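Local structure of putative O-Methyltransferase (Corynebacterium glutamicum, 3DR5) at residues Y130-G135 and G156-L161; A148-L153 and T208-A213; G56-I61 and N81-C86; Q43-L48 and G68-Y73; A62-A67 and F134-P139. The protein probably transfers a methyl group from S-adenosyl-L-methionine to a hydroxyl oxygen of a substrate not yet identified. All coordinates share one frame; numbering follows the deposited sequence.

How the interactions relate
Interactions 1, 3 and 5 are parallel pairings within one mixed seven-stranded sheet: strand 59-63 pairs with 83-87 in interaction 3 and with 130-135 in interaction 5, and 130-135 goes on to 157-161 in interaction 1. The pairing is apolar in interaction 1, near the centre of the chain, whereas interaction 3 adds threonines and a water. Interaction 5 follows the strands out into loops at their C-terminal ends. Interaction 4 joins two buried helices whose L45 and V70 both pack on F134, which with G135 is common to interactions 1 and 5. Interaction 2, partly buried, sets a lysine amino group against carbonyl oxygens and an indole. Interactions 2 and 4 also touch the second subunit.

Interaction 1 (Y130-G135 and G156-L161); sequences YQLVFG and GGALVL
V133 and L159 sit side by side on neighbouring parallel strands of the Rossmann-like methyltransferase sheet, 132-135 and 157-161, whose axes run 4.7 Å apart and only 7° from parallel. Four backbone hydrogen bonds join them. A158 N gives to Q131 O, V133 N to A158 O, V160 N to V133 O and G135 N to V160 O. The third is short and nearly straight, with V160 N 2.7 Å from V133 O, while the first is longer and its donor stands well above the carbonyl plane of Q131.

V160 can be followed outward from the strand. Its CB lies over the seam, 3.9 Å from V133 O and almost as near the ring of F134. CG1, anti to the backbone N (chi1 -177°), then runs on to F134 CD1 at 4.0 Å, and CG2, the other branch, turns to L132 CD1. One valine thus touches two side chains, L132 and F134, of the neighbouring strand. L45 and L48 of helix 39-51 cover this face. On the face of V133 and L159, L159 CD1 passes V133 CG1 at 3.8 Å, the two side chains crossing at a slant, with A149 of helix 142-152 packed on L159. The same L159 methyl also rests on the backbone of the neighbouring strand, CD1 being 3.6 Å from V133 O.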
# COMPACT_ATOMS: atom_id res chain seq x y z
N TYR A 130 -17.65 -1.91 5.25
CA TYR A 130 -16.67 -1.03 4.65
C TYR A 130 -15.37 -1.70 4.26
O TYR A 130 -14.84 -2.53 5.00
CB TYR A 130 -16.43 0.15 5.60
CG TYR A 130 -17.68 0.98 5.84
CD1 TYR A 130 -18.05 1.99 4.95
CD2 TYR A 130 -18.55 0.68 6.89
CE1 TYR A 130 -19.24 2.70 5.10
CE2 TYR A 130 -19.75 1.37 7.05
CZ TYR A 130 -20.09 2.38 6.14
OH TYR A 130 -21.27 3.07 6.30
N GLN A 131 -14.85 -1.32 3.10
CA GLN A 131 -13.61 -1.88 2.57
C GLN A 131 -12.38 -1.04 2.90
O GLN A 131 -11.24 -1.51 2.78
CB GLN A 131 -13.72 -1.99 1.05
CG GLN A 131 -13.63 -0.62 0.35
CD GLN A 131 -14.11 -0.63 -1.09
OE1 GLN A 131 -13.32 -0.70 -2.02
NE2 GLN A 131 -15.42 -0.57 -1.27
N LEU A 132 -12.59 0.20 3.33
CA LEU A 132 -11.47 1.08 3.63
C LEU A 132 -11.85 2.20 4.59
O LEU A 132 -12.88 2.86 4.41
CB LEU A 132 -10.92 1.69 2.32
CG LEU A 132 -9.83 2.77 2.39
CD1 LEU A 132 -8.52 2.16 2.87
CD2 LEU A 132 -9.63 3.41 1.01
N VAL A 133 -11.03 2.40 5.61
CA VAL A 133 -11.27 3.45 6.57
C VAL A 133 -9.96 4.20 6.82
O VAL A 133 -8.95 3.61 7.18
CB VAL A 133 -11.82 2.88 7.91
CG1 VAL A 133 -12.04 4.02 8.92
CG2 VAL A 133 -13.14 2.15 7.66
N PHE A 134 -9.99 5.50 6.58
CA PHE A 134 -8.84 6.36 6.81
C PHE A 134 -9.15 7.21 8.03
O PHE A 134 -10.22 7.83 8.13
CB PHE A 134 -8.58 7.29 5.62
CG PHE A 134 -7.53 8.33 5.90
CD1 PHE A 134 -6.18 8.04 5.73
CD2 PHE A 134 -7.90 9.59 6.36
CE1 PHE A 134 -5.20 9.00 6.05
CE2 PHE A 134 -6.93 10.55 6.68
CZ PHE A 134 -5.58 10.26 6.52
N GLY A 135 -8.22 7.22 8.97
CA GLY A 135 -8.41 8.00 10.17
C GLY A 135 -7.28 8.98 10.45
O GLY A 135 -6.10 8.63 10.41
N GLY A 156 -10.34 -8.28 4.09
CA GLY A 156 -9.69 -7.78 2.89
C GLY A 156 -9.74 -6.24 2.99
O GLY A 156 -9.21 -5.51 2.14
N GLY A 157 -10.36 -5.74 4.07
CA GLY A 157 -10.49 -4.30 4.30
C GLY A 157 -9.35 -3.72 5.09
O GLY A 157 -8.75 -4.39 5.93
N ALA A 158 -9.05 -2.45 4.84
CA ALA A 158 -7.94 -1.79 5.50
C ALA A 158 -8.28 -0.56 6.31
O ALA A 158 -9.04 0.29 5.86
CB ALA A 158 -6.86 -1.43 4.49
N LEU A 159 -7.69 -0.48 7.50
CA LEU A 159 -7.82 0.68 8.35
C LEU A 159 -6.46 1.39 8.20
O LEU A 159 -5.40 0.79 8.45
CB LEU A 159 -8.03 0.28 9.82
CG LEU A 159 -7.96 1.40 10.86
CD1 LEU A 159 -9.05 2.43 10.62
CD2 LEU A 159 -8.11 0.78 12.25
N VAL A 160 -6.48 2.65 7.78
CA VAL A 160 -5.27 3.44 7.60
C VAL A 160 -5.19 4.56 8.64
O VAL A 160 -6.04 5.46 8.66
CB VAL A 160 -5.21 4.04 6.18
CG1 VAL A 160 -3.91 4.80 5.99
CG2 VAL A 160 -5.32 2.92 5.14
N LEU A 161 -4.17 4.50 9.49
CA LEU A 161 -3.98 5.49 10.56
C LEU A 161 -2.80 6.42 10.32
O LEU A 161 -1.64 6.02 10.47
CB LEU A 161 -3.82 4.77 11.91
CG LEU A 161 -4.93 3.76 12.23
CD1 LEU A 161 -4.56 2.94 13.48
CD2 LEU A 161 -6.25 4.50 12.44

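Interaction 2 (A148-L153 and T208-A213); sequences AAWPLL and TVVTKA
K212 reaches from the antiparallel strand 207-212 of the methyltransferase sheet to the C-terminal end of helix 142-152, where its amino group bonds two carbonyl oxygens at the helix end. NZ gives hydrogen bonds to W150 O at 2.8 Å and L153 O at 2.7 Å, approaching both tilted about 30° from the carbonyl plane. The same cation lies over the five-membered ring of W150, with NZ 4.4 Å from the ring centroid and 11° off the normal, a cation-pi contact. CE comes closer, 3.8 Å from that centroid in a CH-pi contact, so the indole covers the last part of the lysine chain. K212 CG and CA both approach CZ2 of the six-membered ring.

What positions this first shell is the end of the helix. W150 O also accepts the backbone N of L153, which reaches it from the face of its carbonyl plane opposite to NZ, and is therefore held by two donors. A positive charge here would probably be favoured by the partial negative charge of the helix C-terminal end. Farther out, I193 and A196, the latter on strand 196-201, pack on the indole, and L153 is backed by V133 and L159. The lysine chain is extended until chi3 (-74°), a bend that carries CE to 3.4 Å from L153 O.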
# COMPACT_ATOMS: atom_id res chain seq x y z
N ALA A 148 -13.55 1.02 17.23
CA ALA A 148 -14.75 1.49 16.55
C ALA A 148 -14.77 1.07 15.09
O ALA A 148 -15.80 0.64 14.56
CB ALA A 148 -14.85 3.02 16.65
N ALA A 149 -13.63 1.20 14.42
CA ALA A 149 -13.55 0.86 13.01
C ALA A 149 -13.52 -0.63 12.68
O ALA A 149 -14.13 -1.07 11.70
CB ALA A 149 -12.33 1.56 12.39
N TRP A 150 -12.83 -1.42 13.50
CA TRP A 150 -12.70 -2.84 13.21
C TRP A 150 -13.98 -3.57 12.84
O TRP A 150 -14.03 -4.25 11.81
CB TRP A 150 -12.00 -3.57 14.37
CG TRP A 150 -11.32 -4.84 13.93
CD1 TRP A 150 -11.61 -6.12 14.31
CD2 TRP A 150 -10.23 -4.95 12.98
NE1 TRP A 150 -10.78 -7.01 13.67
CE2 TRP A 150 -9.93 -6.32 12.85
CE3 TRP A 150 -9.49 -4.02 12.25
CZ2 TRP A 150 -8.91 -6.79 12.00
CZ3 TRP A 150 -8.48 -4.48 11.40
CH2 TRP A 150 -8.20 -5.85 11.29
N PRO A 151 -15.03 -3.43 13.66
CA PRO A 151 -16.29 -4.11 13.35
C PRO A 151 -16.88 -3.71 12.00
O PRO A 151 -17.53 -4.51 11.34
CB PRO A 151 -17.21 -3.71 14.50
CG PRO A 151 -16.29 -3.34 15.61
CD PRO A 151 -15.12 -2.67 14.92
N LEU A 152 -16.65 -2.46 11.60
CA LEU A 152 -17.20 -1.94 10.34
C LEU A 152 -16.46 -2.46 9.11
O LEU A 152 -17.02 -2.54 8.02
CB LEU A 152 -17.16 -0.41 10.35
CG LEU A 152 -17.75 0.31 11.57
CD1 LEU A 152 -17.39 1.81 11.53
CD2 LEU A 152 -19.27 0.13 11.59
N LEU A 153 -15.20 -2.82 9.30
CA LEU A 153 -14.36 -3.32 8.22
C LEU A 153 -14.68 -4.70 7.73
O LEU A 153 -14.96 -5.58 8.53
CB LEU A 153 -12.89 -3.31 8.63
CG LEU A 153 -12.03 -2.07 8.44
CD1 LEU A 153 -10.61 -2.36 8.94
CD2 LEU A 153 -12.01 -1.68 6.94
N THR A 208 0.17 3.57 9.90
CA THR A 208 -0.14 2.21 10.30
C THR A 208 -1.40 1.79 9.56
O THR A 208 -2.46 2.41 9.69
CB THR A 208 -0.42 2.06 11.82
OG1 THR A 208 0.72 2.49 12.56
CG2 THR A 208 -0.70 0.60 12.16
N VAL A 209 -1.28 0.76 8.73
CA VAL A 209 -2.45 0.26 8.04
C VAL A 209 -2.65 -1.18 8.52
O VAL A 209 -1.73 -2.00 8.53
CB VAL A 209 -2.34 0.39 6.47
CG1 VAL A 209 -0.95 0.74 6.06
CG2 VAL A 209 -2.87 -0.85 5.79
N VAL A 210 -3.85 -1.46 8.98
CA VAL A 210 -4.15 -2.78 9.46
C VAL A 210 -5.34 -3.29 8.68
O VAL A 210 -6.45 -2.73 8.70
CB VAL A 210 -4.33 -2.77 11.05
CG1 VAL A 210 -4.52 -1.35 11.53
CG2 VAL A 210 -5.43 -3.68 11.48
N THR A 211 -5.11 -4.37 7.95
CA THR A 211 -6.17 -4.93 7.15
C THR A 211 -6.68 -6.22 7.77
O THR A 211 -5.92 -6.98 8.38
CB THR A 211 -5.72 -5.06 5.64
OG1 THR A 211 -5.75 -6.43 5.22
CG2 THR A 211 -4.36 -4.45 5.43
N LYS A 212 -7.98 -6.45 7.63
CA LYS A 212 -8.62 -7.62 8.19
C LYS A 212 -8.33 -8.82 7.32
O LYS A 212 -8.71 -8.89 6.15
CB LYS A 212 -10.14 -7.38 8.33
CG LYS A 212 -10.87 -8.48 9.07
CD LYS A 212 -12.35 -8.14 9.29
CE LYS A 212 -12.54 -7.09 10.38
NZ LYS A 212 -13.98 -6.86 10.69
N ALA A 213 -7.62 -9.78 7.90
CA ALA A 213 -7.24 -10.98 7.19
C ALA A 213 -8.41 -11.81 6.68
O ALA A 213 -9.48 -11.81 7.28
CB ALA A 213 -6.34 -11.85 8.09

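Interaction 3 (G56-I61 and N81-C86); sequences GSTGAI and NTTLTC
Strands 59-61 and 83-86, with T58 just before the first and its O bonded to T83 N, run parallel in a beta-alpha-beta unit, their axes 4.7 Å apart and 15° from parallel, with helix 67-77 making the crossover. Three backbone bonds hold the pair: T83 N to T58 O, A60 N to T83 O, and T85 N to A60 O at 2.8 Å. G59, with phi 137°, has no CB to meet T83 O, and its CA lies 3.6 Å from T82 CB.

On the face of I61 and T85 the side chains meet backbone oxygens across the seam: I61 CG2 is 3.6 Å from T85 O, and T85 CB lies over A60 O. On the other face A60 CB meets L84 CD1, with I74 of helix 67-77 packed on both. T82 turns its OG1 to A79 O, and S57 OG pairs with Q131. A water beside T83 and T85 donates to A60 O and bonds two threonine hydroxyls, T83 OG1 at 2.8 Å and T85 OG1 at 2.6 Å.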
# COMPACT_ATOMS: atom_id res chain seq x y z
N GLY A 56 -20.09 -5.87 -2.48
CA GLY A 56 -20.69 -6.11 -1.18
C GLY A 56 -20.30 -5.06 -0.16
O GLY A 56 -20.69 -5.11 1.01
N SER A 57 -19.53 -4.08 -0.62
CA SER A 57 -19.05 -3.00 0.23
C SER A 57 -19.81 -1.70 0.05
O SER A 57 -20.18 -1.34 -1.06
CB SER A 57 -17.56 -2.78 -0.05
OG SER A 57 -17.07 -1.58 0.51
N THR A 58 -20.04 -0.98 1.15
CA THR A 58 -20.72 0.30 1.08
C THR A 58 -19.72 1.30 0.50
O THR A 58 -20.10 2.27 -0.18
CB THR A 58 -21.18 0.77 2.47
OG1 THR A 58 -22.03 -0.23 3.06
CG2 THR A 58 -21.97 2.08 2.37
N GLY A 59 -18.43 1.07 0.77
CA GLY A 59 -17.40 1.96 0.28
C GLY A 59 -16.32 2.28 1.31
O GLY A 59 -15.88 1.42 2.07
N ALA A 60 -15.92 3.54 1.36
CA ALA A 60 -14.88 3.96 2.28
C ALA A 60 -15.34 5.01 3.28
O ALA A 60 -16.36 5.67 3.09
CB ALA A 60 -13.68 4.48 1.48
N ILE A 61 -14.56 5.13 4.35
CA ILE A 61 -14.82 6.14 5.37
C ILE A 61 -13.55 6.97 5.56
O ILE A 61 -12.44 6.42 5.68
CB ILE A 61 -15.17 5.53 6.74
CG1 ILE A 61 -16.45 4.71 6.65
CG2 ILE A 61 -15.39 6.67 7.77
CD1 ILE A 61 -16.81 3.98 7.94
N ASN A 81 -19.88 2.12 -7.80
CA ASN A 81 -21.06 1.72 -7.03
C ASN A 81 -20.83 1.66 -5.52
O ASN A 81 -21.38 0.79 -4.83
CB ASN A 81 -21.59 0.39 -7.55
CG ASN A 81 -20.62 -0.75 -7.36
OD1 ASN A 81 -19.41 -0.54 -7.35
ND2 ASN A 81 -21.14 -1.97 -7.23
N THR A 82 -20.02 2.58 -5.02
CA THR A 82 -19.73 2.67 -3.59
C THR A 82 -19.76 4.16 -3.25
O THR A 82 -19.79 5.01 -4.14
CB THR A 82 -18.33 2.13 -3.23
OG1 THR A 82 -17.32 2.94 -3.85
CG2 THR A 82 -18.17 0.68 -3.69
N THR A 83 -19.75 4.48 -1.96
CA THR A 83 -19.76 5.88 -1.54
C THR A 83 -18.58 6.19 -0.62
O THR A 83 -17.93 5.29 -0.07
CB THR A 83 -21.05 6.27 -0.76
OG1 THR A 83 -21.10 5.54 0.48
CG2 THR A 83 -22.31 5.98 -1.57
N LEU A 84 -18.28 7.48 -0.47
CA LEU A 84 -17.24 7.90 0.45
C LEU A 84 -18.01 8.58 1.58
O LEU A 84 -18.83 9.48 1.35
CB LEU A 84 -16.28 8.92 -0.18
CG LEU A 84 -15.35 9.65 0.82
CD1 LEU A 84 -14.34 8.67 1.44
CD2 LEU A 84 -14.62 10.76 0.08
N THR A 85 -17.78 8.12 2.80
CA THR A 85 -18.44 8.69 3.97
C THR A 85 -17.39 9.49 4.73
O THR A 85 -16.40 8.94 5.21
CB THR A 85 -19.02 7.58 4.87
OG1 THR A 85 -20.07 6.90 4.17
CG2 THR A 85 -19.57 8.17 6.16
N CYS A 86 -17.61 10.80 4.83
CA CYS A 86 -16.70 11.69 5.53
C CYS A 86 -17.28 12.02 6.90
O CYS A 86 -18.48 12.23 7.04
CB CYS A 86 -16.50 12.98 4.74
SG CYS A 86 -15.92 12.74 3.05
O HOH W 1 -19.40 4.91 2.62

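Interaction 4 (Q43-L48 and G68-Y73); sequences QLLTTL and GLVGLY
Two helices on one face of the methyltransferase sheet, 39-51 and 67-77, cross here at -47°, with segment axes 8.9 Å apart at their closest. T46 and Y73 meet where the backbones come nearest, their CA atoms 5.1 Å apart. The T46 hydroxyl donates to the backbone oxygen of Y73, OG1 to O being 2.8 Å. It arrives well off the line of the carbonyl, at a C=O...donor angle of 117°, and is tilted from the carbonyl plane. With chi1 at -56°, OG1 stands anti to its own carbonyl carbon and beside the backbone N. G42 O, one turn back, is also a hydrogen-bond partner, so one buried hydroxyl proton has two backbone oxygens to choose from.

The same OG1 is near the plane of the Y73 ring at its edge, 3.8 Å from CD1, while Y73 CB lies against L45 CB. Y73 OH lies beyond this contact, bonded to E39 and R26. Beside the T46 bond, L45 CD1 reaches V70 CG1, one turn before Y73, at 4.0 Å, the two side chains lying at a slant to each other, and both rest on F134 of the sheet below. Q43, T46, T47 and L48 also touch the second subunit, where Q43 OE1 accepts R200 N of that subunit. A layer of helices laid on a largely parallel sheet, as here, is typical of the Rossmann-like alpha-beta-alpha sandwich.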
# COMPACT_ATOMS: atom_id res chain seq x y z
N GLN A 43 -1.41 8.83 -2.91
CA GLN A 43 -1.31 7.83 -3.99
C GLN A 43 -1.55 6.43 -3.40
O GLN A 43 -2.27 5.61 -3.99
CB GLN A 43 0.07 7.93 -4.67
CG GLN A 43 0.22 9.18 -5.53
CD GLN A 43 1.62 9.36 -6.09
OE1 GLN A 43 2.44 8.44 -6.08
NE2 GLN A 43 1.91 10.56 -6.59
N LEU A 44 -0.97 6.16 -2.23
CA LEU A 44 -1.19 4.87 -1.56
C LEU A 44 -2.69 4.74 -1.20
O LEU A 44 -3.24 3.63 -1.23
CB LEU A 44 -0.35 4.75 -0.29
CG LEU A 44 -0.69 3.50 0.56
CD1 LEU A 44 -0.53 2.25 -0.29
CD2 LEU A 44 0.20 3.44 1.79
N LEU A 45 -3.35 5.85 -0.86
CA LEU A 45 -4.79 5.79 -0.53
C LEU A 45 -5.57 5.38 -1.79
O LEU A 45 -6.51 4.59 -1.73
CB LEU A 45 -5.29 7.14 0.03
CG LEU A 45 -4.74 7.50 1.42
CD1 LEU A 45 -5.36 8.82 1.89
CD2 LEU A 45 -5.07 6.38 2.42
N THR A 46 -5.18 5.92 -2.94
CA THR A 46 -5.83 5.59 -4.21
C THR A 46 -5.62 4.10 -4.50
O THR A 46 -6.53 3.42 -4.98
CB THR A 46 -5.22 6.41 -5.36
OG1 THR A 46 -5.33 7.80 -5.05
CG2 THR A 46 -5.95 6.13 -6.66
N THR A 47 -4.42 3.59 -4.22
CA THR A 47 -4.09 2.19 -4.46
C THR A 47 -4.96 1.26 -3.63
O THR A 47 -5.47 0.26 -4.14
CB THR A 47 -2.61 1.90 -4.11
OG1 THR A 47 -1.75 2.70 -4.94
CG2 THR A 47 -2.28 0.42 -4.33
N LEU A 48 -5.12 1.57 -2.35
CA LEU A 48 -5.94 0.73 -1.48
C LEU A 48 -7.42 0.84 -1.83
O LEU A 48 -8.15 -0.15 -1.75
CB LEU A 48 -5.72 1.11 -0.01
CG LEU A 48 -4.29 0.85 0.51
CD1 LEU A 48 -4.17 1.31 1.96
CD2 LEU A 48 -3.96 -0.64 0.39
N GLY A 68 -11.76 16.55 2.21
CA GLY A 68 -11.78 16.89 0.81
C GLY A 68 -10.55 16.41 0.06
O GLY A 68 -10.65 15.82 -1.02
N LEU A 69 -9.38 16.66 0.64
CA LEU A 69 -8.13 16.25 0.01
C LEU A 69 -8.07 14.72 0.02
O LEU A 69 -7.97 14.09 -1.03
CB LEU A 69 -6.93 16.85 0.77
CG LEU A 69 -5.55 16.37 0.32
CD1 LEU A 69 -5.25 16.84 -1.09
CD2 LEU A 69 -4.50 16.89 1.28
N VAL A 70 -8.14 14.13 1.20
CA VAL A 70 -8.11 12.68 1.36
C VAL A 70 -9.15 11.97 0.48
O VAL A 70 -8.83 11.00 -0.21
CB VAL A 70 -8.36 12.29 2.84
CG1 VAL A 70 -8.61 10.79 2.98
CG2 VAL A 70 -7.16 12.70 3.68
N GLY A 71 -10.39 12.48 0.52
CA GLY A 71 -11.49 11.91 -0.24
C GLY A 71 -11.28 11.86 -1.73
O GLY A 71 -11.77 10.94 -2.40
N LEU A 72 -10.59 12.86 -2.26
CA LEU A 72 -10.32 12.93 -3.69
C LEU A 72 -9.39 11.79 -4.11
O LEU A 72 -9.53 11.22 -5.19
CB LEU A 72 -9.72 14.29 -4.06
CG LEU A 72 -10.72 15.46 -4.09
CD1 LEU A 72 -9.98 16.78 -4.30
CD2 LEU A 72 -11.74 15.25 -5.22
N TYR A 73 -8.43 11.46 -3.25
CA TYR A 73 -7.49 10.38 -3.55
C TYR A 73 -8.22 9.04 -3.52
O TYR A 73 -7.98 8.17 -4.34
CB TYR A 73 -6.36 10.36 -2.53
CG TYR A 73 -5.32 11.41 -2.75
CD1 TYR A 73 -4.47 11.35 -3.86
CD2 TYR A 73 -5.16 12.46 -1.84
CE1 TYR A 73 -3.47 12.30 -4.04
CE2 TYR A 73 -4.17 13.41 -2.01
CZ TYR A 73 -3.33 13.33 -3.11
OH TYR A 73 -2.32 14.25 -3.25

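Interaction 5 (A62-A67 and F134-P139); sequences AITPAA and FGQVSP
A chi1 of 169° sets T64 OG1 anti to the backbone N and 3.5 Å from Q136 CB, with CG2 beside F134 CE2; T64 CB, fixed by the backbone, lies equally near Q136 CB. The backbone likewise directs Q136 CB toward T64, while its CG, anti to N (chi1 178°), and the bend at chi2 lead the rest of the chain away. Strands 59-63 and 130-135, parallel and adjacent in the Rossmann-like sheet, separate here at the C-terminal ends of the central strands, where methyltransferases of this fold generally bind their cofactor. The last two bonds between them are short: I63 N to F134 O and Q136 N to I63 O, each 2.7 Å.

Beyond them T64 CB lies at the edge of the F134 ring, 4.0 Å from CE2. On the other face I63 CG2 touches V137 CG1, and L145 of helix 142-152 packs on both residues. T64 OG1 also accepts the backbone N of A66, at the N-cap position of helix 67-77, at 3.2 Å, an ST turn. Short backbone bonds thus fix the register as far as I63 and Q136, and beyond them the T64 hydroxyl helps turn the chain toward the helix.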
# COMPACT_ATOMS: atom_id res chain seq x y z
N ALA A 62 -13.70 8.30 5.54
CA ALA A 62 -12.57 9.20 5.77
C ALA A 62 -12.90 10.01 7.04
O ALA A 62 -13.83 10.82 7.06
CB ALA A 62 -12.36 10.16 4.58
N ILE A 63 -12.15 9.78 8.11
CA ILE A 63 -12.34 10.47 9.37
C ILE A 63 -11.19 11.45 9.51
O ILE A 63 -10.10 11.09 9.95
CB ILE A 63 -12.34 9.47 10.54
CG1 ILE A 63 -13.56 8.56 10.42
CG2 ILE A 63 -12.34 10.21 11.86
CD1 ILE A 63 -13.29 7.13 10.83
N THR A 64 -11.45 12.70 9.16
CA THR A 64 -10.41 13.72 9.18
C THR A 64 -10.98 15.12 8.93
O THR A 64 -12.00 15.26 8.27
CB THR A 64 -9.39 13.42 8.06
OG1 THR A 64 -8.49 14.52 7.89
CG2 THR A 64 -10.12 13.17 6.72
N PRO A 65 -10.31 16.16 9.45
CA PRO A 65 -10.73 17.56 9.28
C PRO A 65 -10.60 17.98 7.82
O PRO A 65 -11.27 18.89 7.37
CB PRO A 65 -9.76 18.34 10.16
CG PRO A 65 -9.37 17.38 11.21
CD PRO A 65 -9.29 16.04 10.52
N ALA A 66 -9.71 17.32 7.09
CA ALA A 66 -9.50 17.63 5.67
C ALA A 66 -9.97 16.46 4.81
O ALA A 66 -9.19 15.85 4.09
CB ALA A 66 -8.02 17.89 5.40
N ALA A 67 -11.27 16.16 4.87
CA ALA A 67 -11.85 15.06 4.11
C ALA A 67 -11.86 15.29 2.61
O ALA A 67 -11.95 14.34 1.83
CB ALA A 67 -13.26 14.78 4.60
N PHE A 134 -9.99 5.50 6.58
CA PHE A 134 -8.84 6.36 6.81
C PHE A 134 -9.15 7.21 8.03
O PHE A 134 -10.22 7.83 8.13
CB PHE A 134 -8.58 7.29 5.62
CG PHE A 134 -7.53 8.33 5.90
CD1 PHE A 134 -6.18 8.04 5.73
CD2 PHE A 134 -7.90 9.59 6.36
CE1 PHE A 134 -5.20 9.00 6.05
CE2 PHE A 134 -6.93 10.55 6.68
CZ PHE A 134 -5.58 10.26 6.52
N GLY A 135 -8.22 7.22 8.97
CA GLY A 135 -8.41 8.00 10.17
C GLY A 135 -7.28 8.98 10.45
O GLY A 135 -6.10 8.63 10.41
N GLN A 136 -7.64 10.24 10.68
CA GLN A 136 -6.67 11.26 11.04
C GLN A 136 -7.18 11.78 12.39
O GLN A 136 -8.03 12.67 12.47
CB GLN A 136 -6.64 12.42 10.02
CG GLN A 136 -5.66 13.51 10.43
CD GLN A 136 -4.26 13.29 9.89
OE1 GLN A 136 -3.31 13.13 10.65
NE2 GLN A 136 -4.13 13.29 8.57
N VAL A 137 -6.64 11.21 13.46
CA VAL A 137 -7.06 11.57 14.81
C VAL A 137 -5.87 11.84 15.73
O VAL A 137 -4.72 11.69 15.31
CB VAL A 137 -7.92 10.43 15.43
CG1 VAL A 137 -9.15 10.17 14.56
CG2 VAL A 137 -7.09 9.15 15.54
N SER A 138 -6.16 12.23 16.96
CA SER A 138 -5.11 12.47 17.94
C SER A 138 -4.68 11.10 18.45
O SER A 138 -5.47 10.15 18.48
CB SER A 138 -5.63 13.30 19.12
OG SER A 138 -5.94 14.61 18.70
N PRO A 139 -3.41 10.97 18.84
CA PRO A 139 -2.86 9.72 19.35
C PRO A 139 -3.66 9.14 20.51
O PRO A 139 -3.64 7.93 20.76
CB PRO A 139 -1.41 10.08 19.75
CG PRO A 139 -1.35 11.60 19.68
CD PRO A 139 -2.35 11.98 18.64